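Local coordinates for protein O-methyltransferase (Burkholderia thailandensis, PDB 3MCZ) that probably transfers the methyl group of S-adenosylmethionine to a hydroxyl of an acceptor molecule, working as a dimer, at residues V115-Q118 and Y119-D123; T289-D293 and R294-A298; L22-V25 and V26-V29; K72-I75 and L76-L80; L163-P166 and M167-V171. All blocks are in the same frame, centred on the assembly; numbering follows the deposited sequence.

Interaction 1. Residues V115-Q118 and Y119-D123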
loop_
_atom_site.group_PDB
_atom_site.type_symbol
_atom_site.label_atom_id
_atom_site.label_comp_id
_atom_site.label_asym_id
_atom_site.label_seq_id
_atom_site.Cartn_x
_atom_site.Cartn_y
_atom_site.Cartn_z
ATOM N N VAL A 115 10.725 -8.325 -2.571
ATOM C CA VAL A 115 10.423 -7.159 -1.740
ATOM C C VAL A 115 11.189 -5.916 -2.213
ATOM O O VAL A 115 10.609 -4.835 -2.360
ATOM C CB VAL A 115 10.661 -7.446 -0.232
ATOM C CG1 VAL A 115 10.509 -6.178 0.576
ATOM C CG2 VAL A 115 9.692 -8.516 0.221
ATOM N N GLU A 116 12.456 -6.112 -2.553
ATOM C CA GLU A 116 13.324 -5.023 -3.000
ATOM C C GLU A 116 12.867 -4.458 -4.338
ATOM O O GLU A 116 12.853 -3.237 -4.537
ATOM C CB GLU A 116 14.746 -5.522 -3.148
ATOM C CG GLU A 116 15.685 -4.460 -3.676
ATOM C CD GLU A 116 17.128 -4.918 -3.664
ATOM O OE1 GLU A 116 17.383 -6.135 -3.695
ATOM O OE2 GLU A 116 17.999 -4.044 -3.590
ATOM N N HIS A 117 12.469 -5.347 -5.240
ATOM C CA HIS A 117 11.967 -4.924 -6.531
ATOM C C HIS A 117 10.719 -4.047 -6.298
ATOM O O HIS A 117 10.538 -3.004 -6.930
ATOM C CB HIS A 117 11.579 -6.120 -7.408
ATOM C CG HIS A 117 10.837 -5.707 -8.637
ATOM N ND1 HIS A 117 11.387 -4.852 -9.570
ATOM C CD2 HIS A 117 9.578 -5.982 -9.066
ATOM C CE1 HIS A 117 10.498 -4.622 -10.524
ATOM N NE2 HIS A 117 9.398 -5.309 -10.251
ATOM N N GLN A 118 9.853 -4.501 -5.402
ATOM C CA GLN A 118 8.629 -3.761 -5.085
ATOM C C GLN A 118 8.923 -2.409 -4.410
ATOM O O GLN A 118 8.392 -1.390 -4.820
ATOM C CB GLN A 118 7.693 -4.611 -4.257
ATOM C CG GLN A 118 7.088 -5.804 -5.029
ATOM C CD GLN A 118 6.466 -6.843 -4.121
ATOM O OE1 GLN A 118 6.935 -7.067 -2.996
ATOM N NE2 GLN A 118 5.443 -7.536 -4.625
ATOM N N TYR A 119 9.760 -2.363 -3.391
ATOM C CA TYR A 119 10.003 -1.053 -2.785
ATOM C C TYR A 119 10.756 -0.089 -3.654
ATOM O O TYR A 119 10.602 1.111 -3.516
ATOM C CB TYR A 119 10.558 -1.126 -1.377
ATOM C CG TYR A 119 11.937 -1.600 -1.126
ATOM C CD1 TYR A 119 13.044 -0.894 -1.564
ATOM C CD2 TYR A 119 12.144 -2.709 -0.290
ATOM C CE1 TYR A 119 14.312 -1.327 -1.248
ATOM C CE2 TYR A 119 13.416 -3.148 0.030
ATOM C CZ TYR A 119 14.494 -2.460 -0.457
ATOM O OH TYR A 119 15.771 -2.901 -0.142
ATOM N N LEU A 120 11.517 -0.603 -4.611
ATOM C CA LEU A 120 12.184 0.287 -5.572
ATOM C C LEU A 120 11.221 1.014 -6.546
ATOM O O LEU A 120 11.660 1.937 -7.264
ATOM C CB LEU A 120 13.257 -0.501 -6.355
ATOM C CG LEU A 120 14.480 -0.885 -5.493
ATOM C CD1 LEU A 120 15.467 -1.789 -6.269
ATOM C CD2 LEU A 120 15.166 0.414 -4.969
ATOM N N GLN A 121 9.941 0.617 -6.601
ATOM C CA GLN A 121 8.976 1.348 -7.451
ATOM C C GLN A 121 8.139 2.377 -6.673
ATOM O O GLN A 121 7.245 3.011 -7.245
ATOM C CB GLN A 121 8.026 0.389 -8.208
ATOM C CG GLN A 121 8.670 -0.894 -8.728
ATOM C CD GLN A 121 9.990 -0.657 -9.455
ATOM O OE1 GLN A 121 10.121 0.291 -10.231
ATOM N NE2 GLN A 121 10.976 -1.531 -9.207
ATOM N N TRP A 122 8.459 2.584 -5.390
ATOM C CA TRP A 122 7.638 3.432 -4.525
ATOM C C TRP A 122 7.423 4.837 -5.064
ATOM O O TRP A 122 6.320 5.393 -4.994
ATOM C CB TRP A 122 8.293 3.557 -3.153
ATOM C CG TRP A 122 7.446 4.216 -2.090
ATOM C CD1 TRP A 122 7.480 5.520 -1.685
ATOM C CD2 TRP A 122 6.494 3.563 -1.252
ATOM N NE1 TRP A 122 6.590 5.716 -0.664
ATOM C CE2 TRP A 122 5.972 4.538 -0.372
ATOM C CE3 TRP A 122 6.058 2.249 -1.133
ATOM C CZ2 TRP A 122 5.029 4.237 0.595
ATOM C CZ3 TRP A 122 5.081 1.954 -0.171
ATOM C CH2 TRP A 122 4.595 2.941 0.677
ATOM N N ASP A 123 8.498 5.435 -5.542
ATOM C CA ASP A 123 8.436 6.794 -6.061
ATOM C C ASP A 123 7.824 6.908 -7.460
ATOM O O ASP A 123 7.526 8.013 -7.917
ATOM C CB ASP A 123 9.841 7.437 -6.068
ATOM C CG ASP A 123 10.486 7.471 -4.692
ATOM O OD1 ASP A 123 9.731 7.402 -3.684
ATOM O OD2 ASP A 123 11.742 7.605 -4.621
HETATM O O HOH W 1 13.424 -3.320 -9.841
#
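Tyr119 lays its ring back over the last turn of helix 112-119, with CA of Glu116 3.7 Å from the ring centroid and 18° off its normal: a CH-pi contact over one face. The first torsion (chi1 70°) sets CG between the backbone N and the carbonyl carbon, which brings the broad, flat ring against the preceding turn. Val115 CG1 reaches Tyr119 CD2 at 3.9 Å, and Leu120 CD1 lies alongside Glu116 CG at 3.7 Å. The carboxylate of Glu116 goes on to a salt bridge with Arg151. On the polar side Gln121, bent at chi2, curls back so that its NE2 donates to His117 O at 2.7 Å, within the carbonyl plane. Beyond this bond lies the looser, watered side. A water sits in the plane of the imidazole, 2.6 Å from His117 ND1, and takes only a weak bond from Gln121 NE2. A flexible glutamine suits this place because it can satisfy a carbonyl that the ending helix leaves behind. The whole is a helix C-terminus running into a type I beta turn, Tyr119 to Trp122, which delivers Trp122 to stack on Trp122 of the second subunit at the dimer interface.

Interaction 2. Residues T289-D293 and R294-A298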
loop_
_atom_site.group_PDB
_atom_site.type_symbol
_atom_site.label_atom_id
_atom_site.label_comp_id
_atom_site.label_asym_id
_atom_site.label_seq_id
_atom_site.Cartn_x
_atom_site.Cartn_y
_atom_site.Cartn_z
ATOM N N THR A 289 -4.034 -14.336 -17.870
ATOM C CA THR A 289 -5.362 -14.494 -18.482
ATOM C C THR A 289 -6.159 -13.183 -18.405
ATOM O O THR A 289 -6.274 -12.571 -17.330
ATOM C CB THR A 289 -6.141 -15.575 -17.753
ATOM O OG1 THR A 289 -5.386 -16.785 -17.787
ATOM C CG2 THR A 289 -7.521 -15.808 -18.375
HETATM N N MSE A 290 -6.670 -12.747 -19.544
HETATM C CA MSE A 290 -7.465 -11.524 -19.616
HETATM C C MSE A 290 -8.551 -11.718 -20.655
HETATM O O MSE A 290 -8.249 -12.033 -21.814
HETATM C CB MSE A 290 -6.559 -10.355 -20.016
HETATM C CG MSE A 290 -7.322 -9.135 -20.505
HETATM SE SE MSE A 290 -6.188 -7.726 -21.187
HETATM C CE MSE A 290 -6.289 -6.782 -19.424
ATOM N N ASN A 291 -9.794 -11.500 -20.265
ATOM C CA ASN A 291 -10.897 -11.609 -21.190
ATOM C C ASN A 291 -10.946 -10.395 -22.132
ATOM O O ASN A 291 -10.299 -9.358 -21.874
ATOM C CB ASN A 291 -12.212 -11.762 -20.419
ATOM C CG ASN A 291 -12.247 -13.026 -19.590
ATOM O OD1 ASN A 291 -11.431 -13.909 -19.778
ATOM N ND2 ASN A 291 -13.175 -13.108 -18.673
ATOM N N ASP A 292 -11.733 -10.507 -23.203
ATOM C CA ASP A 292 -11.933 -9.367 -24.149
ATOM C C ASP A 292 -12.506 -8.081 -23.517
ATOM O O ASP A 292 -12.284 -6.993 -24.015
ATOM C CB ASP A 292 -12.802 -9.813 -25.333
ATOM C CG ASP A 292 -11.997 -10.597 -26.376
ATOM O OD1 ASP A 292 -10.762 -10.331 -26.563
ATOM O OD2 ASP A 292 -12.607 -11.459 -27.029
ATOM N N ASP A 293 -13.184 -8.185 -22.392
ATOM C CA ASP A 293 -13.723 -7.000 -21.724
ATOM C C ASP A 293 -12.659 -6.146 -21.009
ATOM O O ASP A 293 -12.937 -5.035 -20.601
ATOM C CB ASP A 293 -14.856 -7.389 -20.773
ATOM C CG ASP A 293 -14.393 -8.225 -19.569
ATOM O OD1 ASP A 293 -13.173 -8.415 -19.321
ATOM O OD2 ASP A 293 -15.286 -8.678 -18.828
ATOM N N ARG A 294 -11.443 -6.670 -20.891
ATOM C CA ARG A 294 -10.299 -5.966 -20.258
ATOM C C ARG A 294 -10.465 -5.680 -18.750
ATOM O O ARG A 294 -9.647 -4.989 -18.153
ATOM C CB ARG A 294 -9.970 -4.694 -21.047
ATOM C CG ARG A 294 -9.309 -5.057 -22.346
ATOM C CD ARG A 294 -9.107 -3.839 -23.152
ATOM N NE ARG A 294 -8.237 -4.073 -24.300
ATOM C CZ ARG A 294 -8.569 -4.668 -25.429
ATOM N NH1 ARG A 294 -9.797 -5.230 -25.665
ATOM N NH2 ARG A 294 -7.615 -4.743 -26.345
ATOM N N VAL A 295 -11.502 -6.242 -18.136
ATOM C CA VAL A 295 -11.736 -6.037 -16.706
ATOM C C VAL A 295 -11.874 -7.328 -15.929
ATOM O O VAL A 295 -11.971 -7.276 -14.702
ATOM C CB VAL A 295 -12.941 -5.142 -16.411
ATOM C CG1 VAL A 295 -12.740 -3.740 -16.983
ATOM C CG2 VAL A 295 -14.246 -5.733 -16.968
ATOM N N THR A 296 -11.912 -8.469 -16.619
ATOM C CA THR A 296 -12.061 -9.741 -15.985
ATOM C C THR A 296 -10.968 -10.672 -16.483
ATOM O O THR A 296 -10.676 -10.665 -17.679
ATOM C CB THR A 296 -13.448 -10.323 -16.267
ATOM O OG1 THR A 296 -13.597 -10.541 -17.648
ATOM C CG2 THR A 296 -14.502 -9.353 -15.949
ATOM N N PRO A 297 -10.330 -11.431 -15.573
ATOM C CA PRO A 297 -10.398 -11.294 -14.097
ATOM C C PRO A 297 -9.868 -9.952 -13.627
ATOM O O PRO A 297 -9.029 -9.365 -14.296
ATOM C CB PRO A 297 -9.485 -12.417 -13.571
ATOM C CG PRO A 297 -8.980 -13.148 -14.766
ATOM C CD PRO A 297 -9.464 -12.534 -16.011
ATOM N N ALA A 298 -10.365 -9.457 -12.483
ATOM C CA ALA A 298 -10.061 -8.097 -12.067
ATOM C C ALA A 298 -8.559 -7.847 -11.975
ATOM O O ALA A 298 -8.067 -6.744 -12.291
ATOM C CB ALA A 298 -10.745 -7.772 -10.711
#
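A type I beta turn from Asn291 to Arg294, overlapped by an Asx turn that begins at Asp293, shapes this strand-to-helix loop of the Rossmann-like methyltransferase domain. The first turn is closed by Arg294 N donating to Asn291 O at 3.1 Å, and Asn291 N donates to Thr296 O at 2.9 Å, tying the two limbs of the loop together. The carboxylate of Asp293 ties together the end of the loop. Its OD1 accepts from Val295 N and also from Thr296 N at 3.0 Å, both arriving from the same face of the carboxylate. With chi1 at 67° the carboxylate folds over the chain that follows it, where two successive N-H groups can use one oxygen; a short acidic side chain suits this task. Thr296 OG1 lies 2.7 Å from Asp293 OD1 and 2.8 Å from its OD2, its single proton having either oxygen to choose. The same hydroxyl accepts from Asn291 ND2 at 2.8 Å in a bent bond, 33° out of the amide plane. Threonine thus links both polar side chains. Pro297, after a cis peptide bond, sets its CD 3.5 Å from Thr289 O, which brings the chain back beside its start. Toward the outside, Arg294 NH1 makes a weak bond to Asp292 O. At its base the loop continues strand 281-288, with Thr289 bonded to Thr342 of strand 341-347 and Met290 to Thr319 at the start of helix 319-328; its far limb leads into helix 298-310, while Arg294 and Val295 pack on His78 of the second subunit.

Interaction 3. Residues L22-V25 and V26-V29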
loop_
_atom_site.group_PDB
_atom_site.type_symbol
_atom_site.label_atom_id
_atom_site.label_comp_id
_atom_site.label_asym_id
_atom_site.label_seq_id
_atom_site.Cartn_x
_atom_site.Cartn_y
_atom_site.Cartn_z
ATOM N N LEU A 22 -14.659 -2.363 -4.786
ATOM C CA LEU A 22 -14.878 -1.732 -3.465
ATOM C C LEU A 22 -16.359 -1.457 -3.343
ATOM O O LEU A 22 -16.983 -1.030 -4.315
ATOM C CB LEU A 22 -14.134 -0.405 -3.375
ATOM C CG LEU A 22 -12.629 -0.539 -3.514
ATOM C CD1 LEU A 22 -12.076 0.737 -4.123
ATOM C CD2 LEU A 22 -11.979 -0.820 -2.168
ATOM N N THR A 23 -16.937 -1.734 -2.185
ATOM C CA THR A 23 -18.380 -1.602 -2.046
ATOM C C THR A 23 -18.788 -0.903 -0.768
ATOM O O THR A 23 -19.949 -0.947 -0.397
ATOM C CB THR A 23 -19.093 -2.979 -2.155
ATOM O OG1 THR A 23 -18.649 -3.845 -1.107
ATOM C CG2 THR A 23 -18.823 -3.630 -3.522
ATOM N N SER A 24 -17.852 -0.246 -0.091
ATOM C CA SER A 24 -18.175 0.502 1.128
ATOM C C SER A 24 -17.125 1.594 1.292
ATOM O O SER A 24 -15.975 1.422 0.842
ATOM C CB SER A 24 -18.143 -0.417 2.349
ATOM O OG SER A 24 -16.796 -0.833 2.639
ATOM N N VAL A 25 -17.507 2.678 1.967
ATOM C CA VAL A 25 -16.591 3.773 2.241
ATOM C C VAL A 25 -15.456 3.339 3.171
ATOM O O VAL A 25 -14.327 3.811 3.019
ATOM C CB VAL A 25 -17.288 5.044 2.777
ATOM C CG1 VAL A 25 -17.871 4.847 4.187
ATOM C CG2 VAL A 25 -16.309 6.232 2.781
ATOM N N VAL A 26 -15.744 2.417 4.093
ATOM C CA VAL A 26 -14.680 1.847 4.941
ATOM C C VAL A 26 -13.566 1.221 4.059
ATOM O O VAL A 26 -12.374 1.483 4.244
ATOM C CB VAL A 26 -15.243 0.817 5.951
ATOM C CG1 VAL A 26 -14.110 0.122 6.702
ATOM C CG2 VAL A 26 -16.192 1.511 6.951
ATOM N N ASP A 27 -13.975 0.419 3.081
ATOM C CA ASP A 27 -13.022 -0.262 2.208
ATOM C C ASP A 27 -12.248 0.772 1.368
ATOM O O ASP A 27 -11.051 0.626 1.123
ATOM C CB ASP A 27 -13.730 -1.361 1.377
ATOM C CG ASP A 27 -14.069 -2.622 2.230
ATOM O OD1 ASP A 27 -13.766 -2.624 3.444
ATOM O OD2 ASP A 27 -14.621 -3.633 1.708
ATOM N N LEU A 28 -12.908 1.864 1.013
ATOM C CA LEU A 28 -12.268 2.961 0.291
ATOM C C LEU A 28 -11.162 3.682 1.088
ATOM O O LEU A 28 -10.026 3.856 0.591
ATOM C CB LEU A 28 -13.359 3.939 -0.112
ATOM C CG LEU A 28 -13.235 4.940 -1.217
ATOM C CD1 LEU A 28 -12.726 4.276 -2.561
ATOM C CD2 LEU A 28 -14.606 5.621 -1.391
ATOM N N VAL A 29 -11.462 4.057 2.335
ATOM C CA VAL A 29 -10.435 4.666 3.199
ATOM C C VAL A 29 -9.300 3.675 3.490
ATOM O O VAL A 29 -8.142 4.072 3.543
ATOM C CB VAL A 29 -11.057 5.232 4.516
ATOM C CG1 VAL A 29 -9.977 5.715 5.529
ATOM C CG2 VAL A 29 -12.009 6.369 4.162
#
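Val26, the first residue of its segment, places CB 4.0 Å from Ser24 OG, the hydroxyl that caps this helix; the side chain of valine has no polar atom with which to hydrogen-bond. Asp27 comes next and makes the capping bond: its N donates to Ser24 OG at 3.1 Å with an N-H...O angle of 157°. Serine is a classic N-cap residue because its short side chain can replace the missing carbonyl of an earlier turn, and chi1 of 69° carries OG round between its own N and carbonyl carbon to face the first turn. The carboxylate of Asp27, close to the helix start, would probably be favoured by the helix dipole. Asp27 CB also meets Leu22 CD2 at 4.0 Å. Leu28 begins the regular bonding, with N donating to Ser24 O at 3.1 Å, while its CD1 touches Leu22 CD1 at 3.9 Å; the two leucines cross at about a right angle, so an apolar contact spans the cap from the residue two places before it. Val29 then repeats the helical pattern, N to Val25 O at 3.0 Å, and lays CG2 beside that same oxygen. Helix 25-33 starts here as part of the dimerisation region: Leu22 and Leu28 pack on Leu85 of the second subunit, Val25 on Tyr102 from helix 97-103 of that subunit, and Val29 on Gln118 from its helix 112-119.

Interaction 4. Residues K72-I75 and L76-L80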
loop_
_atom_site.group_PDB
_atom_site.type_symbol
_atom_site.label_atom_id
_atom_site.label_comp_id
_atom_site.label_asym_id
_atom_site.label_seq_id
_atom_site.Cartn_x
_atom_site.Cartn_y
_atom_site.Cartn_z
ATOM N N LYS A 72 11.289 3.964 20.409
ATOM C CA LYS A 72 10.817 3.846 19.024
ATOM C C LYS A 72 11.029 2.452 18.457
ATOM O O LYS A 72 10.142 1.920 17.782
ATOM C CB LYS A 72 11.475 4.920 18.154
ATOM C CG LYS A 72 11.185 6.357 18.638
ATOM C CD LYS A 72 11.489 7.343 17.514
ATOM C CE LYS A 72 11.410 8.788 17.953
ATOM N NZ LYS A 72 11.565 9.647 16.730
ATOM N N ALA A 73 12.150 1.815 18.790
ATOM C CA ALA A 73 12.374 0.435 18.371
ATOM C C ALA A 73 11.288 -0.454 18.936
ATOM O O ALA A 73 10.809 -1.345 18.233
ATOM C CB ALA A 73 13.771 -0.080 18.775
ATOM N N ALA A 74 10.908 -0.210 20.196
ATOM C CA ALA A 74 9.806 -0.949 20.841
ATOM C C ALA A 74 8.501 -0.801 20.070
ATOM O O ALA A 74 7.823 -1.768 19.852
ATOM C CB ALA A 74 9.621 -0.506 22.308
ATOM N N ILE A 75 8.164 0.410 19.659
ATOM C CA ILE A 75 6.954 0.635 18.879
ATOM C C ILE A 75 6.971 -0.204 17.559
ATOM O O ILE A 75 5.975 -0.845 17.198
ATOM C CB ILE A 75 6.749 2.158 18.602
ATOM C CG1 ILE A 75 6.490 2.930 19.899
ATOM C CG2 ILE A 75 5.577 2.377 17.663
ATOM C CD1 ILE A 75 6.619 4.460 19.733
ATOM N N LEU A 76 8.113 -0.198 16.861
ATOM C CA LEU A 76 8.225 -0.948 15.628
ATOM C C LEU A 76 8.082 -2.443 15.905
ATOM O O LEU A 76 7.384 -3.134 15.180
ATOM C CB LEU A 76 9.537 -0.670 14.936
ATOM C CG LEU A 76 9.775 -1.491 13.642
ATOM C CD1 LEU A 76 8.783 -1.228 12.531
ATOM C CD2 LEU A 76 11.202 -1.253 13.185
ATOM N N LEU A 77 8.749 -2.929 16.946
ATOM C CA LEU A 77 8.775 -4.357 17.180
ATOM C C LEU A 77 7.377 -4.839 17.520
ATOM O O LEU A 77 6.971 -5.902 17.074
ATOM C CB LEU A 77 9.765 -4.735 18.271
ATOM C CG LEU A 77 11.243 -4.499 17.956
ATOM C CD1 LEU A 77 12.025 -4.389 19.247
ATOM C CD2 LEU A 77 11.795 -5.631 17.062
ATOM N N HIS A 78 6.667 -4.054 18.333
ATOM C CA HIS A 78 5.265 -4.350 18.630
ATOM C C HIS A 78 4.390 -4.405 17.399
ATOM O O HIS A 78 3.596 -5.318 17.250
ATOM C CB HIS A 78 4.726 -3.383 19.707
ATOM C CG HIS A 78 5.272 -3.657 21.073
ATOM N ND1 HIS A 78 5.966 -2.718 21.802
ATOM C CD2 HIS A 78 5.209 -4.764 21.850
ATOM C CE1 HIS A 78 6.320 -3.238 22.966
ATOM N NE2 HIS A 78 5.889 -4.485 23.011
ATOM N N ALA A 79 4.548 -3.469 16.472
ATOM C CA ALA A 79 3.778 -3.505 15.243
ATOM C C ALA A 79 4.116 -4.727 14.372
ATOM O O ALA A 79 3.209 -5.338 13.767
ATOM C CB ALA A 79 3.981 -2.175 14.425
ATOM N N LEU A 80 5.399 -5.100 14.326
ATOM C CA LEU A 80 5.820 -6.310 13.610
ATOM C C LEU A 80 5.271 -7.594 14.243
ATOM O O LEU A 80 4.852 -8.518 13.534
ATOM C CB LEU A 80 7.330 -6.376 13.525
ATOM C CG LEU A 80 7.969 -5.298 12.642
ATOM C CD1 LEU A 80 9.504 -5.374 12.723
ATOM C CD2 LEU A 80 7.484 -5.462 11.142
#
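His78 and Ala74 stand one turn apart on helix 70-82, in a dimerisation region that its sequence family places among helix-turn-helix-like folds. The backbone N of His78 donates to Ala74 O at 3.0 Å, and the side chain lies close to the same carbonyl. His78 CB lies 3.5 Å and CG 3.4 Å from Ala74 O; with chi1 at -72°, CG stands beside the backbone N and the ring is carried back along the helix. ND1 follows at 2.9 Å from Ala74 O, the nearest approach of the ring, and CE1 retreats to 3.8 Å. At the tip, NE2 is hydrogen-bonded to Lys88 NZ, and Phe93 meets the imidazole edge-to-face, so the ring joins the helix to the neighbouring hairpin of strands 86-89 and 92-95. The small methyl of Ala74 lets Pro59 of helix 59-66 pack against it. Lys72 serves a different surface: its extended chain carries NZ to Ser134 O, Ile131 O and Asn312 OD1 of the second subunit, several oxygens gathered about one ammonium group. Leu77 N donates to Ala73 O at 2.9 Å, and its CG folds to within 3.2 Å of that oxygen.

Interaction 5. Residues L163-P166 and M167-V171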
loop_
_atom_site.group_PDB
_atom_site.type_symbol
_atom_site.label_atom_id
_atom_site.label_comp_id
_atom_site.label_asym_id
_atom_site.label_seq_id
_atom_site.Cartn_x
_atom_site.Cartn_y
_atom_site.Cartn_z
ATOM N N LEU A 163 9.145 -15.746 -8.820
ATOM C CA LEU A 163 7.705 -15.662 -9.059
ATOM C C LEU A 163 7.254 -16.567 -10.215
ATOM O O LEU A 163 6.112 -17.025 -10.228
ATOM C CB LEU A 163 7.266 -14.193 -9.280
ATOM C CG LEU A 163 7.304 -13.289 -8.032
ATOM C CD1 LEU A 163 7.092 -11.821 -8.392
ATOM C CD2 LEU A 163 6.271 -13.730 -6.974
ATOM N N SER A 164 8.157 -16.848 -11.157
ATOM C CA SER A 164 7.828 -17.661 -12.306
ATOM C C SER A 164 7.870 -19.174 -12.063
ATOM O O SER A 164 7.389 -19.921 -12.902
ATOM C CB SER A 164 8.740 -17.296 -13.479
ATOM O OG SER A 164 8.484 -15.944 -13.829
ATOM N N GLN A 165 8.411 -19.629 -10.935
ATOM C CA GLN A 165 8.664 -21.079 -10.752
ATOM C C GLN A 165 7.462 -22.006 -10.946
ATOM O O GLN A 165 7.609 -23.105 -11.502
ATOM C CB GLN A 165 9.304 -21.390 -9.391
ATOM C CG GLN A 165 9.880 -22.802 -9.273
ATOM C CD GLN A 165 10.973 -23.076 -10.291
ATOM O OE1 GLN A 165 11.849 -22.234 -10.508
ATOM N NE2 GLN A 165 10.920 -24.242 -10.938
ATOM N N PRO A 166 6.287 -21.614 -10.446
ATOM C CA PRO A 166 5.148 -22.532 -10.651
ATOM C C PRO A 166 4.887 -22.800 -12.106
ATOM O O PRO A 166 4.636 -23.924 -12.467
ATOM C CB PRO A 166 3.968 -21.790 -10.030
ATOM C CG PRO A 166 4.588 -20.891 -8.992
ATOM C CD PRO A 166 5.954 -20.509 -9.528
HETATM N N MSE A 167 4.972 -21.767 -12.946
HETATM C CA MSE A 167 4.704 -21.975 -14.352
HETATM C C MSE A 167 5.844 -22.661 -15.064
HETATM O O MSE A 167 5.601 -23.409 -15.979
HETATM C CB MSE A 167 4.349 -20.695 -15.045
HETATM C CG MSE A 167 2.931 -20.401 -14.824
HETATM SE SE MSE A 167 2.756 -18.565 -14.878
HETATM C CE MSE A 167 4.422 -18.045 -14.003
ATOM N N VAL A 168 7.080 -22.428 -14.613
ATOM C CA VAL A 168 8.257 -23.146 -15.146
ATOM C C VAL A 168 8.078 -24.659 -15.067
ATOM O O VAL A 168 8.348 -25.388 -16.022
ATOM C CB VAL A 168 9.554 -22.749 -14.415
ATOM C CG1 VAL A 168 10.677 -23.604 -14.901
ATOM C CG2 VAL A 168 9.863 -21.229 -14.650
ATOM N N ASP A 169 7.600 -25.128 -13.928
ATOM C CA ASP A 169 7.387 -26.562 -13.716
ATOM C C ASP A 169 6.334 -27.126 -14.675
ATOM O O ASP A 169 6.524 -28.210 -15.219
ATOM C CB ASP A 169 6.988 -26.826 -12.262
ATOM C CG ASP A 169 7.994 -26.247 -11.260
ATOM O OD1 ASP A 169 9.188 -26.111 -11.624
ATOM O OD2 ASP A 169 7.593 -25.928 -10.117
ATOM N N VAL A 170 5.269 -26.366 -14.937
ATOM C CA VAL A 170 4.241 -26.789 -15.899
ATOM C C VAL A 170 4.739 -26.779 -17.330
ATOM O O VAL A 170 4.544 -27.743 -18.069
ATOM C CB VAL A 170 2.963 -25.948 -15.786
ATOM C CG1 VAL A 170 2.027 -26.232 -16.959
ATOM C CG2 VAL A 170 2.274 -26.223 -14.456
ATOM N N VAL A 171 5.425 -25.711 -17.732
ATOM C CA VAL A 171 5.974 -25.651 -19.081
ATOM C C VAL A 171 6.944 -26.812 -19.340
ATOM O O VAL A 171 6.908 -27.450 -20.404
ATOM C CB VAL A 171 6.663 -24.279 -19.339
ATOM C CG1 VAL A 171 7.493 -24.292 -20.608
ATOM C CG2 VAL A 171 5.604 -23.201 -19.414
#
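At Pro166 helix 150-172 is kinked: the proline nitrogen carries no hydrogen for the turn before, and Ser164 O accepts Val168 N at 3.1 Å while Met167 N adds a weak, bent bond to the same oxygen. This long helix belongs to the methyltransferase domain and lies beside helix 192-200 of its Rossmann-like core. One turn is bridged by side chains as well. Glutamine suits position 165 because its amide N-H can reach a carboxylate four residues on: Gln165 NE2 donates to Asp169 OD1 at 2.6 Å, with the angle at the hydrogen 138°. The amide comes to the syn side of the carboxylate, 26° out of its plane, and the two side chains cross at about a right angle. Gln165 starts with CG opposite its backbone N and then bends at chi2 (60°), which swings the amide along the helix toward Asp169. Its NE2 also donates to Gln196 OE1, fixing the amide between two acceptors and tying the helix to its neighbour. The backbone bond Asp169 N to Gln165 O, 3.2 Å, reinforces the same turn. On another face, Val170 meets Ile338 of strand 332-338. Val168 CG2, set beside its own backbone N, lies 3.3 Å from Ser164 O.

Overall arrangement
Along the chain the order is interaction 3, interaction 4, interaction 1, interaction 5 and interaction 2. Interactions 3 and 4 lie in the dimerisation region, on helices 25-33 and 70-82, their centres about 28 Å apart. Interactions 5 and 2 belong to the methyltransferase domain: a helix against one side of the core and a loop after strand 281-288, with centres about 22 Å apart. Interaction 1 is at the end of helix 112-119, and its nearest atoms are about 6 Å from interaction 5, whose helix 150-172 it packs against. Interactions 1 to 4 all touch the second subunit, so dimer contacts involve both regions, consistent with the dimerisation assigned to the family.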